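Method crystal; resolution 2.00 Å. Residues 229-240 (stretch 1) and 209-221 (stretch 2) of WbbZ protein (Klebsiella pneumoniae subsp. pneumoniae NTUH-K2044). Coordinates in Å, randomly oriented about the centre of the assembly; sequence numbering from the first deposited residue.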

ATOM      1  N   HIS A 229     -12.006  -6.772  -7.277  1.00 42.14           N
ATOM      2  CA  HIS A 229     -10.745  -6.501  -7.949  1.00 50.89           C
ATOM      3  C   HIS A 229      -9.599  -7.361  -7.441  1.00 48.36           C
ATOM      4  O   HIS A 229      -8.591  -7.483  -8.142  1.00 53.74           O
ATOM      5  CB  HIS A 229     -10.428  -5.012  -7.859  1.00 49.86           C
ATOM      6  CG  HIS A 229     -11.286  -4.195  -8.771  1.00 55.75           C
ATOM      7  ND1 HIS A 229     -12.526  -3.722  -8.398  1.00 59.58           N
ATOM      8  CD2 HIS A 229     -11.119  -3.837 -10.066  1.00 59.84           C
ATOM      9  CE1 HIS A 229     -13.070  -3.075  -9.413  1.00 66.37           C
ATOM     10  NE2 HIS A 229     -12.238  -3.133 -10.439  1.00 59.56           N
ATOM     11  N   VAL A 230      -9.738  -7.992  -6.277  1.00 48.33           N
ATOM     12  CA  VAL A 230      -8.866  -9.117  -5.957  1.00 49.17           C
ATOM     13  C   VAL A 230      -9.095 -10.249  -6.952  1.00 50.73           C
ATOM     14  O   VAL A 230      -8.147 -10.814  -7.512  1.00 51.24           O
ATOM     15  CB  VAL A 230      -9.095  -9.588  -4.511  1.00 48.74           C
ATOM     16  CG1 VAL A 230      -8.302 -10.864  -4.242  1.00 48.22           C
ATOM     17  CG2 VAL A 230      -8.708  -8.492  -3.527  1.00 44.90           C
ATOM     18  N   ALA A 231     -10.362 -10.588  -7.195  1.00 56.04           N
ATOM     19  CA  ALA A 231     -10.674 -11.635  -8.161  1.00 50.09           C
ATOM     20  C   ALA A 231     -10.169 -11.273  -9.551  1.00 49.26           C
ATOM     21  O   ALA A 231      -9.625 -12.127 -10.262  1.00 56.48           O
ATOM     22  CB  ALA A 231     -12.180 -11.897  -8.183  1.00 50.01           C
ATOM     23  N   ILE A 232     -10.332 -10.010  -9.952  1.00 41.60           N
ATOM     24  CA  ILE A 232      -9.859  -9.583 -11.265  1.00 49.05           C
ATOM     25  C   ILE A 232      -8.338  -9.677 -11.346  1.00 50.36           C
ATOM     26  O   ILE A 232      -7.786 -10.237 -12.301  1.00 50.21           O
ATOM     27  CB  ILE A 232     -10.365  -8.164 -11.583  1.00 50.53           C
ATOM     28  CG1 ILE A 232     -11.859  -8.202 -11.935  1.00 45.97           C
ATOM     29  CG2 ILE A 232      -9.567  -7.555 -12.725  1.00 50.70           C
ATOM     30  CD1 ILE A 232     -12.475  -6.841 -12.120  1.00 47.36           C
ATOM     31  N   LEU A 233      -7.637  -9.135 -10.344  1.00 50.89           N
ATOM     32  CA  LEU A 233      -6.177  -9.178 -10.349  1.00 42.88           C
ATOM     33  C   LEU A 233      -5.669 -10.612 -10.407  1.00 46.91           C
ATOM     34  O   LEU A 233      -4.803 -10.945 -11.223  1.00 52.45           O
ATOM     35  CB  LEU A 233      -5.622  -8.472  -9.113  1.00 42.94           C
ATOM     36  CG  LEU A 233      -5.621  -6.946  -9.068  1.00 43.29           C
ATOM     37  CD1 LEU A 233      -5.006  -6.484  -7.756  1.00 43.99           C
ATOM     38  CD2 LEU A 233      -4.864  -6.367 -10.257  1.00 44.12           C
ATOM     39  N   ALA A 234      -6.205 -11.479  -9.545  1.00 47.31           N
ATOM     40  CA  ALA A 234      -5.791 -12.876  -9.558  1.00 51.32           C
ATOM     41  C   ALA A 234      -6.114 -13.547 -10.887  1.00 56.72           C
ATOM     42  O   ALA A 234      -5.357 -14.412 -11.342  1.00 58.97           O
ATOM     43  CB  ALA A 234      -6.449 -13.624  -8.401  1.00 51.18           C
ATOM     44  N   SER A 235      -7.225 -13.159 -11.526  1.00 55.08           N
ATOM     45  CA  SER A 235      -7.557 -13.705 -12.840  1.00 52.31           C
ATOM     46  C   SER A 235      -6.548 -13.262 -13.890  1.00 50.14           C
ATOM     47  O   SER A 235      -6.134 -14.062 -14.737  1.00 55.52           O
ATOM     48  CB  SER A 235      -8.970 -13.283 -13.253  1.00 52.54           C
ATOM     49  OG  SER A 235      -9.946 -13.859 -12.406  1.00 53.44           O
ATOM     50  N   LEU A 236      -6.158 -11.983 -13.865  1.00 46.39           N
ATOM     51  CA  LEU A 236      -5.092 -11.514 -14.747  1.00 54.59           C
ATOM     52  C   LEU A 236      -3.794 -12.277 -14.511  1.00 59.39           C
ATOM     53  O   LEU A 236      -3.034 -12.523 -15.456  1.00 55.88           O
ATOM     54  CB  LEU A 236      -4.861 -10.017 -14.545  1.00 50.29           C
ATOM     55  CG  LEU A 236      -6.033  -9.083 -14.846  1.00 51.86           C
ATOM     56  CD1 LEU A 236      -5.623  -7.634 -14.641  1.00 48.96           C
ATOM     57  CD2 LEU A 236      -6.534  -9.306 -16.263  1.00 56.74           C
ATOM     58  N   LEU A 237      -3.526 -12.660 -13.265  1.00 56.17           N
ATOM     59  CA  LEU A 237      -2.321 -13.408 -12.928  1.00 57.27           C
ATOM     60  C   LEU A 237      -2.408 -14.880 -13.310  1.00 61.94           C
ATOM     61  O   LEU A 237      -1.434 -15.612 -13.111  1.00 68.53           O
ATOM     62  CB  LEU A 237      -2.033 -13.280 -11.430  1.00 47.92           C
ATOM     63  CG  LEU A 237      -1.738 -11.868 -10.921  1.00 54.36           C
ATOM     64  CD1 LEU A 237      -1.679 -11.844  -9.402  1.00 57.21           C
ATOM     65  CD2 LEU A 237      -0.440 -11.352 -11.517  1.00 53.34           C
ATOM     66  N   GLY A 238      -3.538 -15.331 -13.851  1.00 60.36           N
ATOM     67  CA  GLY A 238      -3.685 -16.732 -14.188  1.00 61.19           C
ATOM     68  C   GLY A 238      -3.833 -17.651 -13.000  1.00 60.16           C
ATOM     69  O   GLY A 238      -3.578 -18.851 -13.121  1.00 66.88           O
ATOM     70  N   LYS A 239      -4.237 -17.123 -11.850  1.00 58.19           N
ATOM     71  CA  LYS A 239      -4.359 -17.935 -10.651  1.00 57.74           C
ATOM     72  C   LYS A 239      -5.643 -18.752 -10.680  1.00 64.26           C
ATOM     73  O   LYS A 239      -6.568 -18.488 -11.453  1.00 65.59           O
ATOM     74  CB  LYS A 239      -4.349 -17.059  -9.399  1.00 55.65           C
ATOM     75  CG  LYS A 239      -3.155 -16.132  -9.287  1.00 51.38           C
ATOM     76  CD  LYS A 239      -1.867 -16.916  -9.133  1.00 53.81           C
ATOM     77  CE  LYS A 239      -0.697 -15.990  -8.831  1.00 50.16           C
ATOM     78  NZ  LYS A 239       0.578 -16.749  -8.785  1.00 50.60           N
ATOM     79  N   GLU A 240      -5.686 -19.762  -9.816  1.00 65.37           N
ATOM     80  CA  GLU A 240      -6.922 -20.474  -9.517  1.00 70.74           C
ATOM     81  C   GLU A 240      -7.716 -19.631  -8.527  1.00 69.44           C
ATOM     82  O   GLU A 240      -7.256 -19.380  -7.407  1.00 57.71           O
ATOM     83  CB  GLU A 240      -6.607 -21.858  -8.960  1.00 73.39           C
ATOM     84  CG  GLU A 240      -7.819 -22.679  -8.596  1.00 80.75           C
ATOM     85  CD  GLU A 240      -7.445 -24.069  -8.136  1.00 88.52           C
ATOM     86  OE1 GLU A 240      -6.317 -24.510  -8.444  1.00 92.06           O
ATOM     87  OE2 GLU A 240      -8.273 -24.715  -7.461  1.00 92.74           O
TER
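Stretch 2, residues 209-221: STRCMINFLEEYK

Lys239 anchors stretch 2 to stretch 1: its NZ donates hydrogen bonds to two backbone carbonyls, Glu218 O at 2.9 Å and Tyr220 O at 3.0 Å, near the C-terminal end of stretch 2. The lysine side chain (chi1 and chi2 both m, chi3 and chi4 t) reaches these oxygens by passing Leu217, with Lys239 CE 3.5 Å from Leu217 O. One residue on, a weak backbone hydrogen bond runs from Glu240 N to Lys221 O (3.3 Å), and the CA atoms of Lys239 and Lys221 lie 6.0 Å apart. Lys221 turns its CA-to-CB bond away from stretch 1, so its backbone makes the contact; its CE and NZ are not modelled. Stretch 1 arrives here through a Schellman motif: Gly238 takes a positive phi of 72°, with Gly238 N bonded to Ser235 O (3.0 Å) and Lys239 N to Ala234 O (3.0 Å). Before these ends, both stretches are helical over most of their length, each helix continuing from earlier in the chain. The axes cross at -62°, their N-to-C directions 62° apart, and approach to 10.1 Å. Register advances in the same sense along both: Val230 lies nearest Met213, Leu233 nearest Ile214, Ala234 nearest Leu217 and Leu237 nearest Glu218, the CA atoms of Ala234 and Leu217 being 6.7 Å apart. Leu233 and Leu217 point toward the opposing helix and meet at Leu233 CB and Leu217 CD1 (3.9 Å). Leu233 CD1 lies 3.8 Å from Met213 CB and Leu233 CD2 3.9 Å from Ile214 CG1; Leu233 CD1 also comes within 4.1 Å of Ile214 CG1. Farther toward the N-termini, Val230 CG2 touches CE of selenomethionine Met213 at 3.7 Å. Just past the stretch 1 helix, Leu237 CD1 packs on Leu217 CB (3.8 Å), extending the apolar seam to the lysine. Together the stretches bury 599 Å², both sides summed.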

ATOM      1  N   SER A 209       0.069   1.221  -4.899  1.00 45.67           N
ATOM      2  CA  SER A 209      -0.896   0.424  -4.147  1.00 41.51           C
ATOM      3  C   SER A 209      -1.298  -0.823  -4.923  1.00 45.10           C
ATOM      4  O   SER A 209      -1.469  -1.901  -4.340  1.00 43.23           O
ATOM      5  CB  SER A 209      -2.131   1.257  -3.811  1.00 49.43           C
ATOM      6  OG  SER A 209      -3.152   0.434  -3.267  1.00 45.32           O
ATOM      7  N   THR A 210      -1.451  -0.697  -6.243  1.00 43.76           N
ATOM      8  CA  THR A 210      -1.810  -1.855  -7.052  1.00 39.50           C
ATOM      9  C   THR A 210      -0.660  -2.855  -7.120  1.00 39.69           C
ATOM     10  O   THR A 210      -0.884  -4.072  -7.134  1.00 38.70           O
ATOM     11  CB  THR A 210      -2.236  -1.395  -8.452  1.00 47.22           C
ATOM     12  OG1 THR A 210      -3.331  -0.475  -8.334  1.00 39.45           O
ATOM     13  CG2 THR A 210      -2.673  -2.569  -9.294  1.00 41.87           C
ATOM     14  N   ARG A 211       0.579  -2.361  -7.156  1.00 41.37           N
ATOM     15  CA  ARG A 211       1.729  -3.256  -7.064  1.00 44.99           C
ATOM     16  C   ARG A 211       1.696  -4.060  -5.771  1.00 42.03           C
ATOM     17  O   ARG A 211       1.943  -5.273  -5.781  1.00 46.42           O
ATOM     18  CB  ARG A 211       3.028  -2.459  -7.173  1.00 45.58           C
ATOM     19  CG  ARG A 211       3.314  -1.972  -8.583  1.00 41.45           C
ATOM     20  CD  ARG A 211       4.689  -1.325  -8.724  1.00 42.28           C
ATOM     21  NE  ARG A 211       4.919  -0.912 -10.107  1.00 53.81           N
ATOM     22  CZ  ARG A 211       4.730   0.323 -10.566  1.00 55.73           C
ATOM     23  NH1 ARG A 211       4.329   1.288  -9.748  1.00 47.37           N
ATOM     24  NH2 ARG A 211       4.950   0.597 -11.844  1.00 53.13           N
ATOM     25  N   CYS A 212       1.371  -3.404  -4.651  1.00 41.52           N
ATOM     26  CA  CYS A 212       1.277  -4.101  -3.370  1.00 43.36           C
ATOM     27  C   CYS A 212       0.309  -5.274  -3.445  1.00 46.53           C
ATOM     28  O   CYS A 212       0.653  -6.403  -3.077  1.00 45.98           O
ATOM     29  CB  CYS A 212       0.843  -3.129  -2.275  1.00 42.79           C
ATOM     30  SG  CYS A 212       2.119  -1.964  -1.756  1.00 44.73           S
HETATM   31  N   MSE A 213      -0.909  -5.028  -3.918  1.00 43.89           N
HETATM   32  CA  MSE A 213      -1.907  -6.088  -3.997  1.00 37.40           C
HETATM   33  C   MSE A 213      -1.423  -7.215  -4.898  1.00 40.94           C
HETATM   34  O   MSE A 213      -1.570  -8.394  -4.573  1.00 41.45           O
HETATM   35  CB  MSE A 213      -3.241  -5.543  -4.520  1.00 39.57           C
HETATM   36  CG  MSE A 213      -3.878  -4.466  -3.643  1.00 38.38           C
HETATM   37 SE   MSE A 213      -5.561  -3.873  -4.489  0.67 55.32          SE
HETATM   38  CE  MSE A 213      -6.681  -5.378  -3.983  1.00 52.28           C
ATOM     39  N   ILE A 214      -0.841  -6.835  -6.038  1.00 43.63           N
ATOM     40  CA  ILE A 214      -0.318  -7.825  -6.975  1.00 42.57           C
ATOM     41  C   ILE A 214       0.849  -8.592  -6.359  1.00 43.22           C
ATOM     42  O   ILE A 214       0.922  -9.823  -6.470  1.00 49.53           O
ATOM     43  CB  ILE A 214       0.079  -7.145  -8.298  1.00 47.82           C
ATOM     44  CG1 ILE A 214      -1.175  -6.726  -9.073  1.00 48.74           C
ATOM     45  CG2 ILE A 214       0.963  -8.065  -9.137  1.00 43.93           C
ATOM     46  CD1 ILE A 214      -0.880  -6.056 -10.391  1.00 48.04           C
ATOM     47  N   ASN A 215       1.781  -7.884  -5.703  1.00 43.65           N
ATOM     48  CA  ASN A 215       2.888  -8.563  -5.027  1.00 43.24           C
ATOM     49  C   ASN A 215       2.375  -9.617  -4.061  1.00 49.90           C
ATOM     50  O   ASN A 215       2.918 -10.726  -3.992  1.00 54.06           O
ATOM     51  CB  ASN A 215       3.759  -7.563  -4.265  1.00 42.71           C
ATOM     52  CG  ASN A 215       4.534  -6.639  -5.174  1.00 46.28           C
ATOM     53  OD1 ASN A 215       4.761  -6.934  -6.347  1.00 52.78           O
ATOM     54  ND2 ASN A 215       4.955  -5.511  -4.627  1.00 45.44           N
ATOM     55  N   PHE A 216       1.335  -9.281  -3.296  1.00 46.74           N
ATOM     56  CA  PHE A 216       0.774 -10.230  -2.342  1.00 44.67           C
ATOM     57  C   PHE A 216       0.254 -11.470  -3.054  1.00 50.61           C
ATOM     58  O   PHE A 216       0.557 -12.603  -2.660  1.00 45.44           O
ATOM     59  CB  PHE A 216      -0.341  -9.559  -1.540  1.00 47.08           C
ATOM     60  CG  PHE A 216      -1.066 -10.491  -0.615  1.00 53.27           C
ATOM     61  CD1 PHE A 216      -0.549 -10.781   0.642  1.00 50.20           C
ATOM     62  CD2 PHE A 216      -2.260 -11.086  -0.999  1.00 50.95           C
ATOM     63  CE1 PHE A 216      -1.207 -11.639   1.500  1.00 51.47           C
ATOM     64  CE2 PHE A 216      -2.924 -11.952  -0.144  1.00 56.01           C
ATOM     65  CZ  PHE A 216      -2.396 -12.226   1.107  1.00 59.86           C
ATOM     66  N   LEU A 217      -0.517 -11.270  -4.126  1.00 46.12           N
ATOM     67  CA  LEU A 217      -1.196 -12.384  -4.776  1.00 45.09           C
ATOM     68  C   LEU A 217      -0.240 -13.260  -5.573  1.00 46.17           C
ATOM     69  O   LEU A 217      -0.480 -14.465  -5.707  1.00 52.45           O
ATOM     70  CB  LEU A 217      -2.300 -11.848  -5.692  1.00 44.23           C
ATOM     71  CG  LEU A 217      -3.424 -11.091  -4.988  1.00 46.28           C
ATOM     72  CD1 LEU A 217      -4.283 -10.353  -6.009  1.00 42.75           C
ATOM     73  CD2 LEU A 217      -4.269 -12.057  -4.170  1.00 43.98           C
ATOM     74  N   GLU A 218       0.837 -12.678  -6.116  1.00 51.00           N
ATOM     75  CA  GLU A 218       1.745 -13.428  -6.982  1.00 52.48           C
ATOM     76  C   GLU A 218       2.274 -14.695  -6.318  1.00 53.35           C
ATOM     77  O   GLU A 218       2.542 -15.690  -7.004  1.00 54.05           O
ATOM     78  CB  GLU A 218       2.922 -12.548  -7.405  1.00 55.54           C
ATOM     79  CG  GLU A 218       2.632 -11.574  -8.539  1.00 53.74           C
ATOM     80  CD  GLU A 218       3.836 -10.703  -8.878  1.00 56.88           C
ATOM     81  OE1 GLU A 218       4.103  -9.732  -8.140  1.00 58.43           O
ATOM     82  OE2 GLU A 218       4.526 -11.000  -9.876  1.00 62.42           O
ATOM     83  N   GLU A 219       2.435 -14.682  -4.997  1.00 51.42           N
ATOM     84  CA  GLU A 219       3.088 -15.778  -4.289  1.00 52.05           C
ATOM     85  C   GLU A 219       2.137 -16.908  -3.914  1.00 58.50           C
ATOM     86  O   GLU A 219       2.577 -17.881  -3.291  1.00 58.00           O
ATOM     87  CB  GLU A 219       3.787 -15.241  -3.032  1.00 52.49           C
ATOM     88  CG  GLU A 219       4.993 -14.365  -3.342  1.00 52.21           C
ATOM     89  CD  GLU A 219       5.735 -13.892  -2.096  1.00 61.56           C
ATOM     90  OE1 GLU A 219       5.122 -13.209  -1.244  1.00 58.02           O
ATOM     91  OE2 GLU A 219       6.937 -14.209  -1.971  1.00 63.16           O
ATOM     92  N   TYR A 220       0.863 -16.814  -4.282  1.00 57.91           N
ATOM     93  CA  TYR A 220      -0.124 -17.836  -3.973  1.00 62.66           C
ATOM     94  C   TYR A 220      -0.541 -18.581  -5.235  1.00 61.03           C
ATOM     95  O   TYR A 220      -0.505 -18.036  -6.342  1.00 55.77           O
ATOM     96  CB  TYR A 220      -1.368 -17.231  -3.318  1.00 58.20           C
ATOM     97  CG  TYR A 220      -1.148 -16.693  -1.924  1.00 59.22           C
ATOM     98  CD1 TYR A 220      -1.246 -17.526  -0.814  1.00 61.46           C
ATOM     99  CD2 TYR A 220      -0.858 -15.352  -1.713  1.00 52.28           C
ATOM    100  CE1 TYR A 220      -1.053 -17.037   0.465  1.00 58.56           C
ATOM    101  CE2 TYR A 220      -0.666 -14.854  -0.442  1.00 52.30           C
ATOM    102  CZ  TYR A 220      -0.764 -15.698   0.644  1.00 57.76           C
ATOM    103  OH  TYR A 220      -0.572 -15.202   1.909  1.00 63.88           O
ATOM    104  N   LYS A 221      -0.946 -19.836  -5.055  1.00 60.17           N
ATOM    105  CA  LYS A 221      -1.496 -20.627  -6.146  1.00 65.18           C
ATOM    106  C   LYS A 221      -3.012 -20.517  -6.248  1.00 66.55           C
ATOM    107  O   LYS A 221      -3.547 -20.515  -7.360  1.00 73.23           O
ATOM    108  CB  LYS A 221      -1.100 -22.099  -5.987  1.00 71.74           C
ATOM    109  CG  LYS A 221      -1.368 -22.951  -7.218  1.00 77.74           C
ATOM    110  CD  LYS A 221      -0.702 -24.314  -7.105  1.00 88.21           C
TER